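Hypothetical membrane protein (Corynebacterium glutamicum, PDB 6JSC) binds heme in its C-terminal HtaA domain and probably takes part in heme transfer within the corynebacterial heme uptake machinery. Local coordinates at residues E55-S60 and N88-E93; I83-N88 and G116-S121; L3-A8 and G59-P64; G50-E55 and L123-T128. The protein carries 1 engineered substitution. All coordinates share one frame; numbering follows the deposited sequence. Where two conformers were deposited one is given.

Interaction 1: residues E55-S60 and N88-E93; sequences ENKTGS and NGNSGE. With NA (sodium ion), chain D.
Asn-88 lies opposite Thr-58 as an antiparallel non-hydrogen-bonded pair, with CA of Asn-88 and CA of Thr-58 4.3 Å apart. Their side chains stand side by side on the same face of the sheet and point the same way. The Asn-88 carboxamide reaches the methyl of Thr-58, with OD1 of Asn-88 3.5 Å from CG2 of Thr-58. This is a van der Waals touch. With CG anti to the backbone N (chi1 -169°), the Asn-88 amide runs out alongside the threonine.

Gly-89 makes the one hydrogen bond between the segments. Its N donates to O of Lys-57 over 2.8 Å. Gly-89 also starts the bend of a type II' turn from Asn-88 to Ser-91. This turn closes the beta hairpin between strands 76-88 and 91-101. Asn-88 N donates to Ser-91 O over 2.9 Å, and the reverse bond is long and weak. On the other side, Lys-57 and Thr-58 both face Asp-53 in a G1 beta bulge, with Lys-57 at positive phi (57°).

Asn-90 meets the far end of the extended Lys-57 chain. ND2 of Asn-90 lies 3.6 Å from NZ of Lys-57. Both are donors, and the ammonium is bound instead to the backbone O of Leu-123.

Beyond Thr-58 the first strand reaches a sodium ion, held by Gly-59 O at 2.6 Å and Ser-60 OG at 2.5 Å. Ser-86 OG and three waters complete its shell, and Ser-60 OG is also hydrogen-bonded to Glu-84.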
loop_
_atom_site.group_PDB
_atom_site.type_symbol
_atom_site.label_atom_id
_atom_site.label_comp_id
_atom_site.label_asym_id
_atom_site.label_seq_id
_atom_site.Cartn_x
_atom_site.Cartn_y
_atom_site.Cartn_z
ATOM N N GLU A 55 -20.021 12.343 -6.898
ATOM C CA GLU A 55 -21.235 11.920 -7.582
ATOM C C GLU A 55 -21.102 10.521 -8.173
ATOM O O GLU A 55 -22.087 9.777 -8.213
ATOM C CB GLU A 55 -21.596 12.941 -8.664
ATOM C CG GLU A 55 -23.047 12.909 -9.109
ATOM C CD GLU A 55 -23.486 14.230 -9.713
ATOM O OE1 GLU A 55 -23.204 15.287 -9.105
ATOM O OE2 GLU A 55 -24.103 14.212 -10.799
ATOM N N ASN A 56 -19.906 10.144 -8.625
ATOM C CA ASN A 56 -19.672 8.848 -9.245
ATOM C C ASN A 56 -18.924 7.877 -8.344
ATOM O O ASN A 56 -18.704 6.726 -8.745
ATOM C CB ASN A 56 -18.907 9.024 -10.560
ATOM C CG ASN A 56 -19.722 9.744 -11.606
ATOM O OD1 ASN A 56 -20.890 9.428 -11.821
ATOM N ND2 ASN A 56 -19.115 10.724 -12.260
ATOM N N LYS A 57 -18.527 8.306 -7.147
ATOM C CA LYS A 57 -17.831 7.456 -6.184
ATOM C C LYS A 57 -16.542 6.869 -6.770
ATOM O O LYS A 57 -16.300 5.658 -6.726
ATOM C CB LYS A 57 -18.752 6.373 -5.617
ATOM C CG LYS A 57 -18.342 5.896 -4.238
ATOM C CD LYS A 57 -19.324 4.863 -3.705
ATOM C CE LYS A 57 -18.951 4.422 -2.303
ATOM N NZ LYS A 57 -19.966 3.507 -1.714
ATOM N N THR A 58 -15.714 7.744 -7.338
ATOM C CA THR A 58 -14.382 7.372 -7.794
ATOM C C THR A 58 -13.365 8.320 -7.173
ATOM O O THR A 58 -13.708 9.417 -6.723
ATOM C CB THR A 58 -14.262 7.444 -9.329
ATOM O OG1 THR A 58 -14.332 8.814 -9.751
ATOM C CG2 THR A 58 -15.382 6.649 -10.005
ATOM N N GLY A 59 -12.107 7.898 -7.146
ATOM C CA GLY A 59 -11.078 8.813 -6.683
ATOM C C GLY A 59 -9.706 8.180 -6.629
ATOM O O GLY A 59 -9.523 6.984 -6.892
ATOM N N SER A 60 -8.730 9.023 -6.292
ATOM C CA SER A 60 -7.365 8.600 -6.022
ATOM C C SER A 60 -6.869 9.387 -4.825
ATOM O O SER A 60 -6.998 10.617 -4.800
ATOM C CB SER A 60 -6.439 8.863 -7.217
ATOM O OG SER A 60 -6.403 7.749 -8.094
ATOM N N ASN A 88 -13.117 2.885 -7.662
ATOM C CA ASN A 88 -14.221 3.125 -8.590
ATOM C C ASN A 88 -15.368 2.281 -8.046
ATOM O O ASN A 88 -15.386 1.058 -8.225
ATOM C CB ASN A 88 -13.853 2.708 -10.010
ATOM C CG ASN A 88 -14.866 3.174 -11.043
ATOM O OD1 ASN A 88 -16.055 3.332 -10.753
ATOM N ND2 ASN A 88 -14.395 3.394 -12.264
ATOM N N GLY A 89 -16.318 2.931 -7.384
ATOM C CA GLY A 89 -17.277 2.155 -6.626
ATOM C C GLY A 89 -16.549 1.357 -5.564
ATOM O O GLY A 89 -15.531 1.791 -5.011
ATOM N N ASN A 90 -17.031 0.145 -5.315
ATOM C CA ASN A 90 -16.537 -0.660 -4.208
ATOM C C ASN A 90 -15.323 -1.506 -4.564
ATOM O O ASN A 90 -14.982 -2.421 -3.808
ATOM C CB ASN A 90 -17.659 -1.534 -3.648
ATOM C CG ASN A 90 -18.815 -0.713 -3.121
ATOM O OD1 ASN A 90 -19.960 -0.894 -3.533
ATOM N ND2 ASN A 90 -18.517 0.209 -2.212
ATOM N N SER A 91 -14.654 -1.223 -5.679
ATOM C CA SER A 91 -13.407 -1.896 -6.018
ATOM C C SER A 91 -12.334 -0.859 -6.313
ATOM O O SER A 91 -12.619 0.326 -6.505
ATOM C CB SER A 91 -13.575 -2.845 -7.206
ATOM O OG SER A 91 -13.933 -2.142 -8.377
ATOM N N GLY A 92 -11.088 -1.312 -6.342
ATOM C CA GLY A 92 -10.009 -0.401 -6.653
ATOM C C GLY A 92 -8.666 -1.087 -6.751
ATOM O O GLY A 92 -8.578 -2.309 -6.886
ATOM N N GLU A 93 -7.616 -0.268 -6.687
ATOM C CA GLU A 93 -6.240 -0.722 -6.839
ATOM C C GLU A 93 -5.367 0.004 -5.835
ATOM O O GLU A 93 -5.572 1.190 -5.563
ATOM C CB GLU A 93 -5.704 -0.431 -8.259
ATOM C CG GLU A 93 -6.390 -1.234 -9.360
ATOM C CD GLU A 93 -5.995 -0.781 -10.759
ATOM O OE1 GLU A 93 -5.608 0.390 -10.923
ATOM O OE2 GLU A 93 -6.082 -1.606 -11.693
HETATM NA NA NA D . -8.325 6.713 -9.234
HETATM O O HOH W 1 -9.233 8.855 -9.762
HETATM O O HOH W 2 -7.110 6.641 -11.277
HETATM O O HOH W 3 -10.321 5.802 -9.977
#

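Interaction 2: residues I83-N88 and G116-S121; sequences IEISFN and GTLNFS. With NA (sodium ion), chain D.
Ile-85 and Phe-87 meet Leu-118 and Phe-120 in the interior of the beta-rich HtaA domain. Strands 76-88 and 113-125 both pair with strand 91-101, so they are next-but-one neighbours. Their portions 83-88 and 116-120 run at 53° to each other, and the axes of these portions approach to 8.5 Å. Mainly side chains bridge that gap.

The aliphatic contact comes first. CG2 of Ile-85 touches CD1 of Leu-118 at 3.8 Å, and the two side chains cross at about a right angle.

The aromatic contacts come next. The same CG2 of Ile-85 lies at the edge of the Phe-120 ring, near its plane, 4.1 Å from CZ of Phe-120. Phe-87 offers its CB and not its ring: CB of Phe-87 is 3.7 Å from CE1 of Phe-120. The CG of Phe-87 sits between the backbone N and the carbonyl carbon (chi1 62°), and the ring leads away toward Val-52. Ile-159 and Phe-161 of strand 159-166 also pack on this cluster.

The polar contacts lie on the other side of strand 83-88. Ser-86 OG binds the sodium ion at 2.4 Å. One of the metal's waters donates to O of Phe-87 over 3.0 Å.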
loop_
_atom_site.group_PDB
_atom_site.type_symbol
_atom_site.label_atom_id
_atom_site.label_comp_id
_atom_site.label_asym_id
_atom_site.label_seq_id
_atom_site.Cartn_x
_atom_site.Cartn_y
_atom_site.Cartn_z
ATOM N N ILE A 83 2.537 5.216 -2.066
ATOM C CA ILE A 83 1.324 4.424 -2.243
ATOM C C ILE A 83 0.155 5.311 -2.660
ATOM O O ILE A 83 0.072 6.498 -2.312
ATOM C CB ILE A 83 0.958 3.520 -1.044
ATOM C CG1 ILE A 83 0.431 4.304 0.161
ATOM C CG2 ILE A 83 2.125 2.623 -0.660
ATOM C CD1 ILE A 83 -0.371 3.438 1.133
ATOM N N GLU A 84 -0.765 4.722 -3.424
ATOM C CA GLU A 84 -1.962 5.403 -3.882
ATOM C C GLU A 84 -3.127 4.434 -3.763
ATOM O O GLU A 84 -3.021 3.279 -4.196
ATOM C CB GLU A 84 -1.810 5.866 -5.336
ATOM C CG GLU A 84 -3.093 6.372 -6.000
ATOM C CD GLU A 84 -2.880 6.725 -7.461
ATOM O OE1 GLU A 84 -1.705 6.909 -7.856
ATOM O OE2 GLU A 84 -3.881 6.810 -8.215
ATOM N N ILE A 85 -4.220 4.902 -3.167
ATOM C CA ILE A 85 -5.483 4.176 -3.124
ATOM C C ILE A 85 -6.369 4.754 -4.218
ATOM O O ILE A 85 -6.777 5.921 -4.151
ATOM C CB ILE A 85 -6.157 4.310 -1.756
ATOM C CG1 ILE A 85 -5.283 3.703 -0.658
ATOM C CG2 ILE A 85 -7.534 3.642 -1.789
ATOM C CD1 ILE A 85 -5.746 4.066 0.754
ATOM N N SER A 86 -6.654 3.948 -5.241
ATOM C CA SER A 86 -7.540 4.330 -6.328
ATOM C C SER A 86 -8.803 3.483 -6.226
ATOM O O SER A 86 -8.727 2.285 -5.938
ATOM C CB SER A 86 -6.832 4.083 -7.662
ATOM O OG SER A 86 -7.609 4.501 -8.768
ATOM N N PHE A 87 -9.967 4.101 -6.433
ATOM C CA PHE A 87 -11.222 3.381 -6.268
ATOM C C PHE A 87 -12.228 3.817 -7.319
ATOM O O PHE A 87 -12.202 4.951 -7.809
ATOM C CB PHE A 87 -11.813 3.482 -4.842
ATOM C CG PHE A 87 -12.158 4.881 -4.402
ATOM C CD1 PHE A 87 -11.214 5.678 -3.763
ATOM C CD2 PHE A 87 -13.428 5.393 -4.602
ATOM C CE1 PHE A 87 -11.540 6.958 -3.347
ATOM C CE2 PHE A 87 -13.753 6.670 -4.196
ATOM C CZ PHE A 87 -12.814 7.448 -3.559
ATOM N N ASN A 88 -13.117 2.885 -7.662
ATOM C CA ASN A 88 -14.221 3.125 -8.590
ATOM C C ASN A 88 -15.368 2.281 -8.046
ATOM O O ASN A 88 -15.386 1.058 -8.225
ATOM C CB ASN A 88 -13.853 2.708 -10.010
ATOM C CG ASN A 88 -14.866 3.174 -11.043
ATOM O OD1 ASN A 88 -16.055 3.332 -10.753
ATOM N ND2 ASN A 88 -14.395 3.394 -12.264
ATOM N N GLY A 116 -1.753 -4.512 -5.443
ATOM C CA GLY A 116 -2.871 -5.372 -5.101
ATOM C C GLY A 116 -4.185 -4.766 -5.528
ATOM O O GLY A 116 -4.308 -3.554 -5.729
ATOM N N THR A 117 -5.180 -5.632 -5.674
ATOM C CA THR A 117 -6.531 -5.203 -6.001
ATOM C C THR A 117 -7.337 -5.038 -4.720
ATOM O O THR A 117 -7.217 -5.839 -3.790
ATOM C CB THR A 117 -7.202 -6.237 -6.909
ATOM O OG1 THR A 117 -6.459 -6.349 -8.131
ATOM C CG2 THR A 117 -8.638 -5.845 -7.208
ATOM N N LEU A 118 -8.154 -3.991 -4.680
ATOM C CA LEU A 118 -8.948 -3.660 -3.508
ATOM C C LEU A 118 -10.402 -4.064 -3.702
ATOM O O LEU A 118 -10.989 -3.831 -4.762
ATOM C CB LEU A 118 -8.898 -2.155 -3.259
ATOM C CG LEU A 118 -7.502 -1.556 -3.102
ATOM C CD1 LEU A 118 -7.575 -0.068 -2.782
ATOM C CD2 LEU A 118 -6.745 -2.317 -2.025
ATOM N N ASN A 119 -10.981 -4.665 -2.664
ATOM C CA ASN A 119 -12.419 -4.885 -2.569
ATOM C C ASN A 119 -12.887 -4.220 -1.279
ATOM O O ASN A 119 -12.535 -4.665 -0.180
ATOM C CB ASN A 119 -12.752 -6.380 -2.600
ATOM C CG ASN A 119 -14.231 -6.636 -2.648
ATOM O OD1 ASN A 119 -14.997 -6.050 -1.888
ATOM N ND2 ASN A 119 -14.650 -7.500 -3.563
ATOM N N PHE A 120 -13.661 -3.146 -1.407
ATOM C CA PHE A 120 -14.070 -2.384 -0.237
ATOM C C PHE A 120 -15.224 -3.066 0.485
ATOM O O PHE A 120 -16.259 -3.382 -0.113
ATOM C CB PHE A 120 -14.422 -0.943 -0.612
ATOM C CG PHE A 120 -13.217 -0.108 -0.910
ATOM C CD1 PHE A 120 -12.681 -0.074 -2.194
ATOM C CD2 PHE A 120 -12.578 0.594 0.102
ATOM C CE1 PHE A 120 -11.555 0.675 -2.475
ATOM C CE2 PHE A 120 -11.442 1.338 -0.173
ATOM C CZ PHE A 120 -10.933 1.374 -1.470
ATOM N N SER A 121 -15.026 -3.315 1.779
ATOM C CA SER A 121 -16.103 -3.747 2.650
ATOM C C SER A 121 -16.893 -2.576 3.202
ATOM O O SER A 121 -18.051 -2.754 3.596
ATOM C CB SER A 121 -15.536 -4.563 3.817
ATOM O OG SER A 121 -14.624 -3.784 4.574
HETATM NA NA NA D . -8.325 6.713 -9.234
HETATM O O HOH W 3 -10.321 5.802 -9.977
HETATM O O HOH W 1 -9.233 8.855 -9.762
HETATM O O HOH W 2 -7.110 6.641 -11.277
#

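Interaction 3: residues L3-A8 and G59-P64; sequences LGVTQA and GSINFP. With NA (sodium ion), chain D; NA (sodium ion), chain E.
The Phe-63 ring presents its edge to Ala-8. O of Ala-8 lies near the ring plane, 3.8 Å from CE1 of Phe-63, and CB of Ala-8 is 3.9 Å from CZ of Phe-63. The second flat group is the Gln-7 carboxamide. Its NE2 donates to the same O of Ala-8 over 3.2 Å, almost straight at 166°. The oxygen lies in the plane of the amide, but the donor is tilted out of the carbonyl plane.

In the HtaA domain, strands 3-12 and 58-62 both pair with strand 42-53, and here they touch past it. Strand 3-12 turns a corner at Thr-6. Thr-6 and Gln-7 both face Thr-164 in a classic beta bulge, and Ala-8 and Val-5 both project toward 59-64.

Ile-61 takes them on two branches. Its CG2 presses on CB of Ala-8 at 3.5 Å, a tight carbon pair. Its CD1 meets CG2 of Val-5 at 3.8 Å, with the two side chains at about a right angle. Phe-161 also packs on Ile-61, and Phe-45 on Phe-63.

The backbone O of Val-5 binds a sodium ion at 2.3 Å, together with Asn-48 O.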
loop_
_atom_site.group_PDB
_atom_site.type_symbol
_atom_site.label_atom_id
_atom_site.label_comp_id
_atom_site.label_asym_id
_atom_site.label_seq_id
_atom_site.Cartn_x
_atom_site.Cartn_y
_atom_site.Cartn_z
ATOM N N LEU A 3 -13.627 16.869 -6.241
ATOM C CA LEU A 3 -13.204 17.468 -4.986
ATOM C C LEU A 3 -11.750 17.119 -4.734
ATOM O O LEU A 3 -11.317 15.995 -5.005
ATOM C CB LEU A 3 -14.038 16.921 -3.827
ATOM C CG LEU A 3 -15.523 17.265 -3.841
ATOM C CD1 LEU A 3 -16.271 16.399 -2.846
ATOM C CD2 LEU A 3 -15.717 18.740 -3.518
ATOM N N GLY A 4 -10.997 18.076 -4.203
ATOM C CA GLY A 4 -9.632 17.802 -3.825
ATOM C C GLY A 4 -9.546 17.140 -2.462
ATOM O O GLY A 4 -10.404 17.311 -1.599
ATOM N N VAL A 5 -8.494 16.354 -2.276
ATOM C CA VAL A 5 -8.160 15.821 -0.961
ATOM C C VAL A 5 -7.499 16.935 -0.157
ATOM O O VAL A 5 -6.520 17.542 -0.604
ATOM C CB VAL A 5 -7.233 14.606 -1.090
ATOM C CG1 VAL A 5 -6.688 14.205 0.274
ATOM C CG2 VAL A 5 -7.979 13.435 -1.745
ATOM N N THR A 6 -8.048 17.227 1.023
ATOM C CA THR A 6 -7.433 18.195 1.925
ATOM C C THR A 6 -6.365 17.527 2.786
ATOM O O THR A 6 -5.177 17.850 2.674
ATOM C CB THR A 6 -8.515 18.853 2.784
ATOM O OG1 THR A 6 -9.442 19.522 1.921
ATOM C CG2 THR A 6 -7.905 19.872 3.731
ATOM N N GLN A 7 -6.774 16.566 3.616
ATOM C CA GLN A 7 -5.864 15.759 4.419
ATOM C C GLN A 7 -6.321 14.313 4.363
ATOM O O GLN A 7 -7.505 14.030 4.572
ATOM C CB GLN A 7 -5.872 16.200 5.889
ATOM C CG GLN A 7 -4.939 15.367 6.755
ATOM C CD GLN A 7 -3.500 15.668 6.426
ATOM O OE1 GLN A 7 -3.077 16.801 6.594
ATOM N NE2 GLN A 7 -2.755 14.684 5.947
ATOM N N ALA A 8 -5.383 13.399 4.129
ATOM C CA ALA A 8 -5.686 11.981 4.146
ATOM C C ALA A 8 -4.718 11.236 5.049
ATOM O O ALA A 8 -3.580 11.666 5.289
ATOM C CB ALA A 8 -5.623 11.372 2.741
ATOM N N GLY A 59 -12.107 7.898 -7.146
ATOM C CA GLY A 59 -11.078 8.813 -6.683
ATOM C C GLY A 59 -9.706 8.180 -6.629
ATOM O O GLY A 59 -9.523 6.984 -6.892
ATOM N N SER A 60 -8.730 9.023 -6.292
ATOM C CA SER A 60 -7.365 8.600 -6.022
ATOM C C SER A 60 -6.869 9.387 -4.825
ATOM O O SER A 60 -6.998 10.617 -4.800
ATOM C CB SER A 60 -6.439 8.863 -7.217
ATOM O OG SER A 60 -6.403 7.749 -8.094
ATOM N N ILE A 61 -6.320 8.673 -3.841
ATOM C CA ILE A 61 -5.770 9.257 -2.614
ATOM C C ILE A 61 -4.274 8.945 -2.633
ATOM O O ILE A 61 -3.889 7.769 -2.613
ATOM C CB ILE A 61 -6.408 8.639 -1.358
ATOM C CG1 ILE A 61 -7.928 8.424 -1.500
ATOM C CG2 ILE A 61 -6.055 9.472 -0.132
ATOM C CD1 ILE A 61 -8.751 9.685 -1.539
ATOM N N ASN A 62 -3.435 9.978 -2.672
ATOM C CA ASN A 62 -2.004 9.802 -2.918
ATOM C C ASN A 62 -1.191 10.085 -1.666
ATOM O O ASN A 62 -1.425 11.087 -0.982
ATOM C CB ASN A 62 -1.546 10.720 -4.048
ATOM C CG ASN A 62 -1.981 10.207 -5.400
ATOM O OD1 ASN A 62 -3.066 10.527 -5.881
ATOM N ND2 ASN A 62 -1.143 9.382 -6.008
ATOM N N PHE A 63 -0.229 9.209 -1.374
ATOM C CA PHE A 63 0.636 9.380 -0.221
ATOM C C PHE A 63 2.103 9.404 -0.639
ATOM O O PHE A 63 2.498 8.710 -1.586
ATOM C CB PHE A 63 0.411 8.241 0.777
ATOM C CG PHE A 63 -0.993 8.177 1.295
ATOM C CD1 PHE A 63 -1.359 8.919 2.413
ATOM C CD2 PHE A 63 -1.956 7.393 0.664
ATOM C CE1 PHE A 63 -2.656 8.887 2.891
ATOM C CE2 PHE A 63 -3.266 7.352 1.141
ATOM C CZ PHE A 63 -3.614 8.100 2.266
ATOM N N PRO A 64 2.928 10.196 0.036
ATOM C CA PRO A 64 4.376 10.092 -0.146
ATOM C C PRO A 64 4.943 9.057 0.810
ATOM O O PRO A 64 4.193 8.452 1.582
ATOM C CB PRO A 64 4.853 11.488 0.253
ATOM C CG PRO A 64 3.957 11.781 1.457
ATOM C CD PRO A 64 2.587 11.161 1.099
HETATM NA NA NA D . -8.325 6.713 -9.234
HETATM NA NA NA E . -4.786 18.654 -1.559
HETATM O O HOH W 1 -9.233 8.855 -9.762
HETATM O O HOH W 2 -7.110 6.641 -11.277
HETATM O O HOH W 3 -10.321 5.802 -9.977
HETATM O O HOH W 4 -5.567 17.537 -3.613
HETATM O O HOH W 5 -6.432 20.361 -2.012
#

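Interaction 4: residues G50-E55 and L123-T128; sequences GAVDAE and LNVSAT
Val-125 lays its CG1 methyl against Val-52 and Ala-54. CG1 of Val-125 is 3.5 Å from CG1 of Val-52, a close methyl-to-methyl contact. The two valine side chains are inclined to each other. Each has CG1 anti to its own backbone N, at chi1 178° for Val-125 and 173° for Val-52. Since both residues point toward the opposite segment, this rotamer carries both CG1 methyls into the gap.

Ala-54 meets the same methyl from just past the end of strand 42-53. CA of Ala-54 is 3.8 Å from CG1 of Val-125, and CB of Ala-54 is 4.2 Å away from that atom. CB of Ala-54 also comes within 4.1 Å of the backbone O of Ser-126. The closest CA atoms are those of Ala-54 and Ser-126, 5.8 Å apart. The contact between the segments is entirely van der Waals.

Asp-53 points the other way and serves the turn. Its OD1 receives a weak hydrogen bond from N of Glu-55, over 3.0 Å and well bent at 127°, which resembles an Asx turn. The firmer bond is that of OD2 to Asn-56 ND2, and it ties the carboxylate to the loop that follows strand 42-53.

The contact joins the ends of two strands that do not pair with each other. Val-52 is buried and also packs on Ile-61 of strand 58-62 and Leu-165 of strand 159-166. Phe-87 of strand 76-88 touches both valines, and the Lys-57 side chain lies on Val-125 from the loop before strand 58-62.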
loop_
_atom_site.group_PDB
_atom_site.type_symbol
_atom_site.label_atom_id
_atom_site.label_comp_id
_atom_site.label_asym_id
_atom_site.label_seq_id
_atom_site.Cartn_x
_atom_site.Cartn_y
_atom_site.Cartn_z
ATOM N N GLY A 50 -4.618 14.281 -4.127
ATOM C CA GLY A 50 -5.586 13.384 -4.712
ATOM C C GLY A 50 -6.868 14.111 -5.039
ATOM O O GLY A 50 -7.027 15.304 -4.786
ATOM N N ALA A 51 -7.807 13.361 -5.599
ATOM C CA ALA A 51 -9.077 13.951 -5.984
ATOM C C ALA A 51 -10.148 12.881 -5.931
ATOM O O ALA A 51 -9.870 11.700 -6.156
ATOM C CB ALA A 51 -9.015 14.531 -7.397
ATOM N N VAL A 52 -11.379 13.304 -5.645
ATOM C CA VAL A 52 -12.513 12.397 -5.502
ATOM C C VAL A 52 -13.708 12.963 -6.256
ATOM O O VAL A 52 -13.980 14.167 -6.206
ATOM C CB VAL A 52 -12.874 12.152 -4.019
ATOM C CG1 VAL A 52 -14.162 11.351 -3.899
ATOM C CG2 VAL A 52 -11.738 11.439 -3.297
ATOM N N ASP A 53 -14.421 12.094 -6.958
ATOM C CA ASP A 53 -15.682 12.440 -7.599
ATOM C C ASP A 53 -16.782 11.904 -6.688
ATOM O O ASP A 53 -17.017 10.693 -6.641
ATOM C CB ASP A 53 -15.731 11.789 -8.980
ATOM C CG ASP A 53 -17.007 12.095 -9.752
ATOM O OD1 ASP A 53 -18.027 12.505 -9.153
ATOM O OD2 ASP A 53 -16.982 11.901 -10.983
ATOM N N ALA A 54 -17.448 12.810 -5.959
ATOM C CA ALA A 54 -18.471 12.402 -4.998
ATOM C C ALA A 54 -19.748 11.912 -5.667
ATOM O O ALA A 54 -20.495 11.141 -5.054
ATOM C CB ALA A 54 -18.796 13.559 -4.053
ATOM N N GLU A 55 -20.021 12.343 -6.898
ATOM C CA GLU A 55 -21.235 11.920 -7.582
ATOM C C GLU A 55 -21.102 10.521 -8.173
ATOM O O GLU A 55 -22.087 9.777 -8.213
ATOM C CB GLU A 55 -21.596 12.941 -8.664
ATOM C CG GLU A 55 -23.047 12.909 -9.109
ATOM C CD GLU A 55 -23.486 14.230 -9.713
ATOM O OE1 GLU A 55 -23.204 15.287 -9.105
ATOM O OE2 GLU A 55 -24.103 14.212 -10.799
ATOM N N LEU A 123 -17.123 1.809 2.187
ATOM C CA LEU A 123 -16.607 2.944 1.430
ATOM C C LEU A 123 -17.673 4.025 1.472
ATOM O O LEU A 123 -18.768 3.839 0.932
ATOM C CB LEU A 123 -16.277 2.557 -0.011
ATOM C CG LEU A 123 -15.668 3.698 -0.834
ATOM C CD1 LEU A 123 -14.404 4.223 -0.175
ATOM C CD2 LEU A 123 -15.359 3.218 -2.237
ATOM N N ASN A 124 -17.364 5.137 2.131
ATOM C CA ASN A 124 -18.273 6.267 2.237
ATOM C C ASN A 124 -17.621 7.459 1.558
ATOM O O ASN A 124 -16.455 7.765 1.826
ATOM C CB ASN A 124 -18.552 6.595 3.707
ATOM C CG ASN A 124 -19.020 5.384 4.504
ATOM O OD1 ASN A 124 -18.361 4.961 5.455
ATOM N ND2 ASN A 124 -20.166 4.828 4.126
ATOM N N VAL A 125 -18.356 8.116 0.667
ATOM C CA VAL A 125 -17.878 9.311 -0.016
ATOM C C VAL A 125 -18.980 10.359 0.057
ATOM O O VAL A 125 -20.121 10.092 -0.338
ATOM C CB VAL A 125 -17.502 9.021 -1.481
ATOM C CG1 VAL A 125 -17.058 10.286 -2.167
ATOM C CG2 VAL A 125 -16.401 7.967 -1.561
ATOM N N SER A 126 -18.647 11.541 0.565
ATOM C CA SER A 126 -19.611 12.626 0.691
ATOM C C SER A 126 -18.926 13.935 0.306
ATOM O O SER A 126 -17.772 13.952 -0.139
ATOM C CB SER A 126 -20.167 12.689 2.118
ATOM O OG SER A 126 -19.156 13.122 3.018
ATOM N N ALA A 127 -19.648 15.046 0.490
ATOM C CA ALA A 127 -19.104 16.358 0.139
ATOM C C ALA A 127 -17.804 16.641 0.876
ATOM O O ALA A 127 -16.881 17.248 0.317
ATOM C CB ALA A 127 -20.123 17.455 0.452
ATOM N N THR A 128 -17.704 16.215 2.133
ATOM C CA THR A 128 -16.608 16.657 2.977
ATOM C C THR A 128 -15.657 15.563 3.432
ATOM O O THR A 128 -14.648 15.893 4.066
ATOM C CB THR A 128 -17.147 17.366 4.226
ATOM O OG1 THR A 128 -17.889 16.420 5.011
ATOM C CG2 THR A 128 -18.041 18.539 3.832
#

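The four contacts lie in the part of the HtaA domain remote from the heme pocket. Interactions 1 and 2 have centres 8 Å apart and share Asn-88. The first sodium ion joins them to interaction 3, since Gly-59 and Ser-60 belong to interactions 1 and 3 and Ser-86 to interaction 2. Ile-85 O, 2.8 Å from Ile-61 N, ties interaction 2 to interaction 3 through a probable hydrogen bond. The centres of interactions 1 and 4 are 9 Å apart, and Thr-58 O is 2.8 Å from Asp-53 N between them. Phe-87 of interaction 2 reaches interaction 4, its CD2 3.7 Å from CD2 of Leu-123. Leu-3 N, 2.7 Å from Val-52 O, ties interaction 3 to interaction 4.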